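Local coordinates for protein angel homolog 2 (Homo sapiens, PDB 6RW0) that hydrolyses 2',3'-cyclic phosphates, probably at RNA ends, although it belongs to the CCR4 family of deadenylases, at residues P230-P241 with I361-S369; G388-L398 with L419-E428. All coordinates share one frame; numbering follows the deposited sequence.

Contact 1. Residues P230-P241 with I361-S369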
loop_
_atom_site.group_PDB
_atom_site.type_symbol
_atom_site.label_atom_id
_atom_site.label_comp_id
_atom_site.label_asym_id
_atom_site.label_seq_id
_atom_site.Cartn_x
_atom_site.Cartn_y
_atom_site.Cartn_z
ATOM N N PRO A 230 0.747 -2.995 -17.702
ATOM C CA PRO A 230 0.522 -3.708 -16.437
ATOM C C PRO A 230 0.783 -2.802 -15.246
ATOM O O PRO A 230 1.730 -2.014 -15.247
ATOM C CB PRO A 230 1.532 -4.861 -16.490
ATOM C CG PRO A 230 1.738 -5.113 -17.955
ATOM C CD PRO A 230 1.681 -3.720 -18.582
ATOM N N ILE A 231 -0.068 -2.938 -14.224
ATOM C CA ILE A 231 -0.021 -2.141 -13.003
ATOM C C ILE A 231 0.151 -3.067 -11.810
ATOM O O ILE A 231 -0.532 -4.089 -11.701
ATOM C CB ILE A 231 -1.321 -1.334 -12.829
ATOM C CG1 ILE A 231 -1.431 -0.299 -13.945
ATOM C CG2 ILE A 231 -1.398 -0.664 -11.464
ATOM C CD1 ILE A 231 -2.843 0.086 -14.253
ATOM N N VAL A 232 1.049 -2.689 -10.910
ATOM C CA VAL A 232 1.121 -3.252 -9.569
ATOM C C VAL A 232 0.967 -2.084 -8.608
ATOM O O VAL A 232 1.756 -1.134 -8.659
ATOM C CB VAL A 232 2.439 -4.003 -9.325
ATOM C CG1 VAL A 232 2.425 -4.592 -7.920
ATOM C CG2 VAL A 232 2.627 -5.099 -10.347
ATOM N N MET A 233 -0.070 -2.132 -7.770
ATOM C CA MET A 233 -0.402 -1.058 -6.837
ATOM C C MET A 233 -0.333 -1.620 -5.424
ATOM O O MET A 233 -1.159 -2.460 -5.044
ATOM C CB MET A 233 -1.775 -0.456 -7.132
ATOM C CG MET A 233 -2.169 0.641 -6.149
ATOM S SD MET A 233 -3.740 1.444 -6.522
ATOM C CE MET A 233 -4.918 0.190 -6.019
ATOM N N CYS A 234 0.664 -1.170 -4.670
ATOM C CA CYS A 234 0.927 -1.643 -3.323
ATOM C C CYS A 234 0.610 -0.567 -2.302
ATOM O O CYS A 234 0.592 0.628 -2.605
ATOM C CB CYS A 234 2.411 -1.955 -3.145
ATOM S SG CYS A 234 3.042 -3.243 -4.215
ATOM N N GLY A 235 0.431 -0.989 -1.069
ATOM C CA GLY A 235 0.516 -0.021 0.007
ATOM C C GLY A 235 -0.274 -0.417 1.232
ATOM O O GLY A 235 -0.862 -1.495 1.327
ATOM N N ASP A 236 -0.271 0.521 2.178
ATOM C CA ASP A 236 -1.066 0.471 3.399
ATOM C C ASP A 236 -2.252 1.391 3.152
ATOM O O ASP A 236 -2.111 2.620 3.115
ATOM C CB ASP A 236 -0.218 0.907 4.586
ATOM C CG ASP A 236 -0.981 0.882 5.893
ATOM O OD1 ASP A 236 -2.228 0.862 5.868
ATOM O OD2 ASP A 236 -0.330 0.911 6.968
ATOM N N PHE A 237 -3.416 0.787 2.927
ATOM C CA PHE A 237 -4.640 1.511 2.592
ATOM C C PHE A 237 -5.485 1.821 3.816
ATOM O O PHE A 237 -6.510 2.498 3.691
ATOM C CB PHE A 237 -5.450 0.739 1.528
ATOM C CG PHE A 237 -4.774 0.710 0.178
ATOM C CD1 PHE A 237 -3.692 -0.125 -0.058
ATOM C CD2 PHE A 237 -5.199 1.549 -0.840
ATOM C CE1 PHE A 237 -3.045 -0.126 -1.269
ATOM C CE2 PHE A 237 -4.561 1.539 -2.067
ATOM C CZ PHE A 237 -3.480 0.707 -2.278
ATOM N N ASN A 238 -5.067 1.357 4.995
ATOM C CA ASN A 238 -5.801 1.589 6.240
ATOM C C ASN A 238 -7.279 1.264 6.064
ATOM O O ASN A 238 -8.160 1.928 6.613
ATOM C CB ASN A 238 -5.562 2.997 6.765
ATOM C CG ASN A 238 -4.332 3.074 7.651
ATOM O OD1 ASN A 238 -4.144 2.249 8.544
ATOM N ND2 ASN A 238 -3.481 4.046 7.398
ATOM N N SER A 239 -7.545 0.209 5.299
ATOM C CA SER A 239 -8.897 -0.224 4.997
ATOM C C SER A 239 -8.861 -1.736 4.920
ATOM O O SER A 239 -7.867 -2.307 4.457
ATOM C CB SER A 239 -9.356 0.310 3.642
ATOM O OG SER A 239 -9.332 1.731 3.614
ATOM N N VAL A 240 -9.945 -2.372 5.358
ATOM C CA VAL A 240 -9.957 -3.823 5.520
ATOM C C VAL A 240 -10.656 -4.554 4.380
ATOM O O VAL A 240 -11.412 -3.948 3.605
ATOM C CB VAL A 240 -10.562 -4.232 6.876
ATOM C CG1 VAL A 240 -9.857 -3.508 8.027
ATOM C CG2 VAL A 240 -12.047 -3.973 6.892
ATOM N N PRO A 241 -10.425 -5.856 4.239
ATOM C CA PRO A 241 -11.064 -6.601 3.149
ATOM C C PRO A 241 -12.579 -6.522 3.222
ATOM O O PRO A 241 -13.185 -6.608 4.294
ATOM C CB PRO A 241 -10.549 -8.032 3.351
ATOM C CG PRO A 241 -9.196 -7.823 4.013
ATOM C CD PRO A 241 -9.449 -6.691 4.976
ATOM N N ILE A 361 -5.502 -6.705 11.867
ATOM C CA ILE A 361 -6.353 -6.654 10.684
ATOM C C ILE A 361 -5.457 -6.702 9.449
ATOM O O ILE A 361 -4.235 -6.533 9.528
ATOM C CB ILE A 361 -7.240 -5.380 10.649
ATOM C CG1 ILE A 361 -6.386 -4.122 10.857
ATOM C CG2 ILE A 361 -8.396 -5.459 11.661
ATOM C CD1 ILE A 361 -7.171 -2.811 10.799
ATOM N N THR A 362 -6.065 -6.934 8.286
ATOM C CA THR A 362 -5.394 -6.692 7.012
ATOM C C THR A 362 -5.684 -5.249 6.606
ATOM O O THR A 362 -6.854 -4.870 6.479
ATOM C CB THR A 362 -5.894 -7.631 5.913
ATOM O OG1 THR A 362 -5.298 -8.931 6.039
ATOM C CG2 THR A 362 -5.535 -7.085 4.519
ATOM N N VAL A 363 -4.623 -4.452 6.413
ATOM C CA VAL A 363 -4.723 -3.120 5.822
ATOM C C VAL A 363 -3.735 -2.935 4.678
ATOM O O VAL A 363 -3.750 -1.894 4.016
ATOM C CB VAL A 363 -4.530 -1.994 6.862
ATOM C CG1 VAL A 363 -5.696 -1.981 7.816
ATOM C CG2 VAL A 363 -3.184 -2.131 7.578
ATOM N N ASP A 364 -2.851 -3.904 4.467
ATOM C CA ASP A 364 -1.833 -3.839 3.422
ATOM C C ASP A 364 -2.219 -4.756 2.273
ATOM O O ASP A 364 -2.764 -5.839 2.496
ATOM C CB ASP A 364 -0.481 -4.297 3.965
ATOM C CG ASP A 364 -0.026 -3.483 5.152
ATOM O OD1 ASP A 364 0.457 -2.352 4.939
ATOM O OD2 ASP A 364 -0.177 -3.950 6.309
ATOM N N TYR A 365 -1.923 -4.320 1.043
ATOM C CA TYR A 365 -2.317 -5.048 -0.154
ATOM C C TYR A 365 -1.257 -4.948 -1.238
ATOM O O TYR A 365 -0.510 -3.970 -1.324
ATOM C CB TYR A 365 -3.621 -4.464 -0.741
ATOM C CG TYR A 365 -4.759 -4.479 0.243
ATOM C CD1 TYR A 365 -5.579 -5.582 0.345
ATOM C CD2 TYR A 365 -4.988 -3.413 1.106
ATOM C CE1 TYR A 365 -6.611 -5.634 1.257
ATOM C CE2 TYR A 365 -6.022 -3.459 2.028
ATOM C CZ TYR A 365 -6.818 -4.574 2.105
ATOM O OH TYR A 365 -7.828 -4.619 3.023
ATOM N N ILE A 366 -1.245 -5.957 -2.111
ATOM C CA ILE A 366 -0.652 -5.851 -3.440
ATOM C C ILE A 366 -1.783 -6.112 -4.426
ATOM O O ILE A 366 -2.319 -7.229 -4.483
ATOM C CB ILE A 366 0.508 -6.829 -3.664
ATOM C CG1 ILE A 366 1.654 -6.594 -2.675
ATOM C CG2 ILE A 366 1.033 -6.650 -5.092
ATOM C CD1 ILE A 366 2.760 -7.652 -2.697
ATOM N N PHE A 367 -2.166 -5.090 -5.184
ATOM C CA PHE A 367 -3.138 -5.210 -6.257
ATOM C C PHE A 367 -2.389 -5.235 -7.583
ATOM O O PHE A 367 -1.310 -4.649 -7.711
ATOM C CB PHE A 367 -4.088 -4.021 -6.243
ATOM C CG PHE A 367 -4.954 -3.930 -5.017
ATOM C CD1 PHE A 367 -6.033 -4.775 -4.857
ATOM C CD2 PHE A 367 -4.724 -2.950 -4.055
ATOM C CE1 PHE A 367 -6.859 -4.661 -3.746
ATOM C CE2 PHE A 367 -5.553 -2.824 -2.950
ATOM C CZ PHE A 367 -6.604 -3.692 -2.788
ATOM N N TYR A 368 -2.946 -5.941 -8.565
ATOM C CA TYR A 368 -2.273 -6.054 -9.854
ATOM C C TYR A 368 -3.286 -6.185 -10.984
ATOM O O TYR A 368 -4.394 -6.688 -10.794
ATOM C CB TYR A 368 -1.305 -7.247 -9.870
ATOM C CG TYR A 368 -1.971 -8.608 -9.741
ATOM C CD1 TYR A 368 -2.173 -9.412 -10.853
ATOM C CD2 TYR A 368 -2.394 -9.089 -8.503
ATOM C CE1 TYR A 368 -2.780 -10.659 -10.744
ATOM C CE2 TYR A 368 -3.003 -10.329 -8.386
ATOM C CZ TYR A 368 -3.198 -11.109 -9.509
ATOM O OH TYR A 368 -3.803 -12.344 -9.412
ATOM N N SER A 369 -2.878 -5.728 -12.171
ATOM C CA SER A 369 -3.688 -5.863 -13.371
ATOM C C SER A 369 -3.905 -7.319 -13.702
ATOM O O SER A 369 -2.937 -8.063 -13.874
ATOM C CB SER A 369 -2.910 -5.296 -14.554
ATOM O OG SER A 369 -2.830 -3.912 -14.465
#
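Phe367 drives the CE2 edge of its ring at the face of Phe237 in a T-shaped pair, CE2 lying 4.0 Å from Phe237 CE1 with the planes at 86°. Met233 runs alongside Phe367, and its bend at chi3 (75°) brings CE within 3.7 Å of Phe367 CD2. Next to them Tyr365 hands its hydroxyl proton to the backbone: OH is 2.7 Å from Ser239 O, which sits in the plane of the ring. This aromatic cluster is the tight, buried part, laid over an antiparallel ladder that ends with Ile231 N bonding to Ser369 OG at 2.9 Å. The looser fringe is Val240 against Ile361, both partly exposed like Pro241; Val240 CG1 merely brushes Ile361 CD1 at 3.9 Å, the two side chains crossing nearly at right angles. On the other face, Asp364 OD1 lies 3.3 Å from Asp236 CB, while Asp364 OD2 is hydrogen-bonded to Thr353 and His418, and Asp236 OD2 to Asn58. The Asp236 side chain is about 5 Å from the bound magnesium ion, which puts this end of the ladder beside the metal site. Strand 189-195 pairs in parallel with 231-236, helix 203-220 packs on Ile231 and Met233, and strand 49-58 meets Cys234 and Ile366.

Contact 2. Residues G388-L398 with L419-E428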
loop_
_atom_site.group_PDB
_atom_site.type_symbol
_atom_site.label_atom_id
_atom_site.label_comp_id
_atom_site.label_asym_id
_atom_site.label_seq_id
_atom_site.Cartn_x
_atom_site.Cartn_y
_atom_site.Cartn_z
ATOM N N GLY A 388 -2.538 -7.545 -18.570
ATOM C CA GLY A 388 -2.652 -8.481 -17.446
ATOM C C GLY A 388 -1.327 -9.080 -16.995
ATOM O O GLY A 388 -0.424 -9.240 -17.798
ATOM N N LEU A 389 -1.230 -9.427 -15.720
ATOM C CA LEU A 389 -0.074 -10.132 -15.142
ATOM C C LEU A 389 -0.592 -11.453 -14.587
ATOM O O LEU A 389 -1.732 -11.507 -14.198
ATOM C CB LEU A 389 0.517 -9.304 -14.006
ATOM C CG LEU A 389 1.289 -8.066 -14.424
ATOM C CD1 LEU A 389 1.584 -7.213 -13.204
ATOM C CD2 LEU A 389 2.562 -8.449 -15.147
ATOM N N LYS A 390 0.234 -12.483 -14.585
ATOM C CA LYS A 390 -0.132 -13.768 -13.968
ATOM C C LYS A 390 0.533 -13.827 -12.597
ATOM O O LYS A 390 1.707 -13.538 -12.500
ATOM C CB LYS A 390 0.327 -14.945 -14.825
ATOM C CG LYS A 390 -0.206 -14.930 -16.242
ATOM C CD LYS A 390 -1.579 -15.524 -16.375
ATOM C CE LYS A 390 -1.924 -15.864 -17.814
ATOM N NZ LYS A 390 -0.827 -16.597 -18.495
ATOM N N LEU A 391 -0.241 -14.134 -11.577
ATOM C CA LEU A 391 0.315 -14.343 -10.248
ATOM C C LEU A 391 0.860 -15.762 -10.179
ATOM O O LEU A 391 0.105 -16.730 -10.312
ATOM C CB LEU A 391 -0.750 -14.143 -9.176
ATOM C CG LEU A 391 -0.246 -14.392 -7.756
ATOM C CD1 LEU A 391 0.827 -13.404 -7.374
ATOM C CD2 LEU A 391 -1.402 -14.312 -6.774
ATOM N N LEU A 392 2.169 -15.884 -9.983
ATOM C CA LEU A 392 2.785 -17.202 -9.893
ATOM C C LEU A 392 2.803 -17.738 -8.466
ATOM O O LEU A 392 2.603 -18.941 -8.253
ATOM C CB LEU A 392 4.224 -17.129 -10.404
ATOM C CG LEU A 392 4.445 -16.716 -11.856
ATOM C CD1 LEU A 392 5.947 -16.617 -12.143
ATOM C CD2 LEU A 392 3.776 -17.716 -12.783
ATOM N N ALA A 393 3.060 -16.874 -7.487
ATOM C CA ALA A 393 3.219 -17.315 -6.108
ATOM C C ALA A 393 3.072 -16.124 -5.175
ATOM O O ALA A 393 3.249 -14.968 -5.570
ATOM C CB ALA A 393 4.593 -17.957 -5.892
ATOM N N ARG A 394 2.762 -16.427 -3.917
ATOM C CA ARG A 394 2.684 -15.413 -2.876
ATOM C C ARG A 394 3.213 -16.006 -1.579
ATOM O O ARG A 394 3.188 -17.223 -1.378
ATOM C CB ARG A 394 1.251 -14.917 -2.670
ATOM C CG ARG A 394 0.301 -15.994 -2.211
ATOM C CD ARG A 394 -1.143 -15.516 -2.241
ATOM N NE ARG A 394 -2.000 -16.638 -1.884
ATOM C CZ ARG A 394 -3.247 -16.811 -2.297
ATOM N NH1 ARG A 394 -3.830 -15.922 -3.089
ATOM N NH2 ARG A 394 -3.912 -17.888 -1.906
ATOM N N LEU A 395 3.691 -15.134 -0.694
ATOM C CA LEU A 395 4.222 -15.559 0.602
ATOM C C LEU A 395 3.085 -15.515 1.614
ATOM O O LEU A 395 2.595 -14.437 1.959
ATOM C CB LEU A 395 5.357 -14.648 1.052
ATOM C CG LEU A 395 6.053 -15.082 2.349
ATOM C CD1 LEU A 395 6.812 -16.362 2.078
ATOM C CD2 LEU A 395 6.961 -14.003 2.883
ATOM N N SER A 396 2.690 -16.675 2.124
ATOM C CA SER A 396 1.464 -16.743 2.910
ATOM C C SER A 396 1.547 -15.876 4.165
ATOM O O SER A 396 2.615 -15.689 4.760
ATOM C CB SER A 396 1.145 -18.192 3.264
ATOM O OG SER A 396 2.138 -18.759 4.092
ATOM N N LEU A 397 0.398 -15.350 4.590
ATOM C CA LEU A 397 0.249 -14.439 5.743
ATOM C C LEU A 397 -0.068 -15.284 6.988
ATOM O O LEU A 397 0.058 -16.486 6.934
ATOM C CB LEU A 397 -0.824 -13.408 5.350
ATOM C CG LEU A 397 -0.308 -12.241 4.519
ATOM C CD1 LEU A 397 -1.479 -11.429 4.002
ATOM C CD2 LEU A 397 0.626 -11.365 5.322
ATOM N N LEU A 398 -0.365 -14.645 8.098
ATOM C CA LEU A 398 -0.627 -15.301 9.384
ATOM C C LEU A 398 -1.938 -14.795 9.960
ATOM O O LEU A 398 -2.497 -13.864 9.454
ATOM C CB LEU A 398 0.531 -14.974 10.324
ATOM C CG LEU A 398 1.910 -15.405 9.854
ATOM C CD1 LEU A 398 2.958 -14.879 10.800
ATOM C CD2 LEU A 398 2.002 -16.912 9.744
ATOM N N LEU A 419 3.442 -7.093 8.692
ATOM C CA LEU A 419 4.176 -8.124 7.985
ATOM C C LEU A 419 4.439 -7.701 6.546
ATOM O O LEU A 419 3.614 -7.009 5.938
ATOM C CB LEU A 419 3.342 -9.402 7.923
ATOM C CG LEU A 419 3.036 -10.067 9.259
ATOM C CD1 LEU A 419 2.072 -11.239 9.059
ATOM C CD2 LEU A 419 4.296 -10.547 9.922
ATOM N N PRO A 420 5.566 -8.111 5.959
ATOM C CA PRO A 420 5.780 -7.843 4.530
ATOM C C PRO A 420 4.936 -8.763 3.663
ATOM O O PRO A 420 4.782 -9.951 3.955
ATOM C CB PRO A 420 7.277 -8.111 4.335
ATOM C CG PRO A 420 7.615 -9.107 5.407
ATOM C CD PRO A 420 6.732 -8.770 6.585
ATOM N N LEU A 421 4.400 -8.207 2.583
ATOM C CA LEU A 421 3.677 -8.949 1.559
ATOM C C LEU A 421 4.638 -9.187 0.407
ATOM O O LEU A 421 5.484 -8.334 0.114
ATOM C CB LEU A 421 2.483 -8.126 1.075
ATOM C CG LEU A 421 1.239 -8.126 1.972
ATOM C CD1 LEU A 421 1.482 -7.535 3.347
ATOM C CD2 LEU A 421 0.080 -7.382 1.280
ATOM N N LEU A 422 4.529 -10.342 -0.244
ATOM C CA LEU A 422 5.464 -10.672 -1.310
ATOM C C LEU A 422 4.760 -11.514 -2.352
ATOM O O LEU A 422 4.075 -12.485 -2.013
ATOM C CB LEU A 422 6.674 -11.415 -0.736
ATOM C CG LEU A 422 7.802 -11.808 -1.688
ATOM C CD1 LEU A 422 8.535 -10.615 -2.289
ATOM C CD2 LEU A 422 8.792 -12.723 -0.936
ATOM N N ALA A 423 4.952 -11.150 -3.620
ATOM C CA ALA A 423 4.340 -11.848 -4.735
ATOM C C ALA A 423 5.360 -12.026 -5.843
ATOM O O ALA A 423 6.241 -11.182 -6.036
ATOM C CB ALA A 423 3.171 -11.040 -5.299
ATOM N N LYS A 424 5.197 -13.102 -6.609
ATOM C CA LYS A 424 5.940 -13.287 -7.849
ATOM C C LYS A 424 4.963 -13.262 -9.015
ATOM O O LYS A 424 3.969 -14.001 -9.009
ATOM C CB LYS A 424 6.734 -14.587 -7.879
ATOM C CG LYS A 424 7.611 -14.666 -9.128
ATOM C CD LYS A 424 8.763 -15.651 -8.990
ATOM C CE LYS A 424 8.950 -16.435 -10.278
ATOM N NZ LYS A 424 10.281 -17.082 -10.367
ATOM N N PHE A 425 5.270 -12.433 -9.997
ATOM C CA PHE A 425 4.409 -12.223 -11.174
ATOM C C PHE A 425 5.106 -12.667 -12.459
ATOM O O PHE A 425 6.308 -12.707 -12.505
ATOM C CB PHE A 425 4.067 -10.741 -11.338
ATOM C CG PHE A 425 3.207 -10.168 -10.246
ATOM C CD1 PHE A 425 1.877 -10.509 -10.123
ATOM C CD2 PHE A 425 3.737 -9.269 -9.348
ATOM C CE1 PHE A 425 1.102 -9.980 -9.110
ATOM C CE2 PHE A 425 2.960 -8.748 -8.337
ATOM C CZ PHE A 425 1.647 -9.097 -8.224
ATOM N N ARG A 426 4.303 -12.976 -13.462
ATOM C CA ARG A 426 4.791 -13.306 -14.808
ATOM C C ARG A 426 4.135 -12.355 -15.810
ATOM O O ARG A 426 2.935 -12.247 -15.799
ATOM C CB ARG A 426 4.426 -14.738 -15.204
ATOM C CG ARG A 426 4.728 -15.039 -16.662
ATOM C CD ARG A 426 4.952 -16.515 -16.915
ATOM N NE ARG A 426 6.093 -17.007 -16.190
ATOM C CZ ARG A 426 6.259 -18.271 -15.840
ATOM N NH1 ARG A 426 5.382 -19.173 -16.217
ATOM N NH2 ARG A 426 7.299 -18.632 -15.127
ATOM N N LEU A 427 4.916 -11.694 -16.645
ATOM C CA LEU A 427 4.368 -10.935 -17.776
ATOM C C LEU A 427 4.614 -11.817 -19.003
ATOM O O LEU A 427 5.756 -12.058 -19.307
ATOM C CB LEU A 427 5.100 -9.606 -17.895
ATOM C CG LEU A 427 4.765 -8.809 -19.146
ATOM C CD1 LEU A 427 3.291 -8.490 -19.201
ATOM C CD2 LEU A 427 5.604 -7.555 -19.212
ATOM N N GLU A 428 3.560 -12.322 -19.611
ATOM C CA GLU A 428 3.681 -13.117 -20.825
ATOM C C GLU A 428 3.976 -12.203 -22.007
ATOM O O GLU A 428 3.355 -11.147 -22.159
ATOM C CB GLU A 428 2.379 -13.866 -21.100
ATOM C CG GLU A 428 1.943 -14.792 -19.992
ATOM C CD GLU A 428 2.660 -16.123 -20.021
ATOM O OE1 GLU A 428 3.612 -16.283 -20.819
ATOM O OE2 GLU A 428 2.260 -17.014 -19.243
HETATM O O HOH W 1 0.826 -11.591 -18.615
#
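Strands 390-395 and 421-428 run antiparallel, their axes 4.6 Å apart at 147°, and a classic beta bulge lets Leu392 and Ala393 both face Lys424, whose O takes a good bond from Leu392 N (2.8 Å) and a weak one from Ala393 N (3.4 Å). Leu392 is the hub of the outer side chains. Its CD2 methyl rests 3.9 Å above the plane of the Arg426 guanidinium, over the centre of the group, while CD1 touches Lys424 CE at 3.5 Å. Arg426 NE makes a salt bridge to Asp51. With an alanine in place of Leu392, the guanidinium face and the Lys424 methylenes would probably lose their apolar cover and a gap would open between them, leaving the lysine chain freer to swing. Farther along, Lys390 NZ reaches Glu428 OE2 at 3.2 Å in a salt bridge whose hydrogen bond is weak, and a water joins Gly388 O to Glu428 N. On the face of Leu391, Ala423 and Phe425 the contact across the strands is apolar: with CG of Leu391 anti to its N (chi1 178°), CD1 is carried to 3.8 Å from Phe425 CE1 and also meets Ala423 CB, while Arg394 leads away to Glu21 and Val339. Past the strands, Leu397 CD2 and Leu419 CD1 slide by each other at 4.0 Å. Strand 20-22 borders 390-395, strand 49-58 borders 421-428, and strand 359-369 packs beneath Leu421 and Phe425.

The two contacts sit in the two facing mixed sheets that make up the core of this DNase I-like fold, their centres about 12 Å apart. Contact 1 comes first along the chain and closes before contact 2 opens; strand 359-369 is followed directly by strand 390-395, with most of the connection between them not modelled. They touch where the sheets meet: Tyr368 CG lies 3.4 Å from Phe425 CE1, and Ser369 O is probably hydrogen-bonded to Leu389 N. The centre of contact 1 lies about 5 Å from the centre of the molecule, that of contact 2 about 14 Å. Together they pack the two sheets against each other, contact 1 with its Asp236 end beside the magnesium ion and contact 2 farther out.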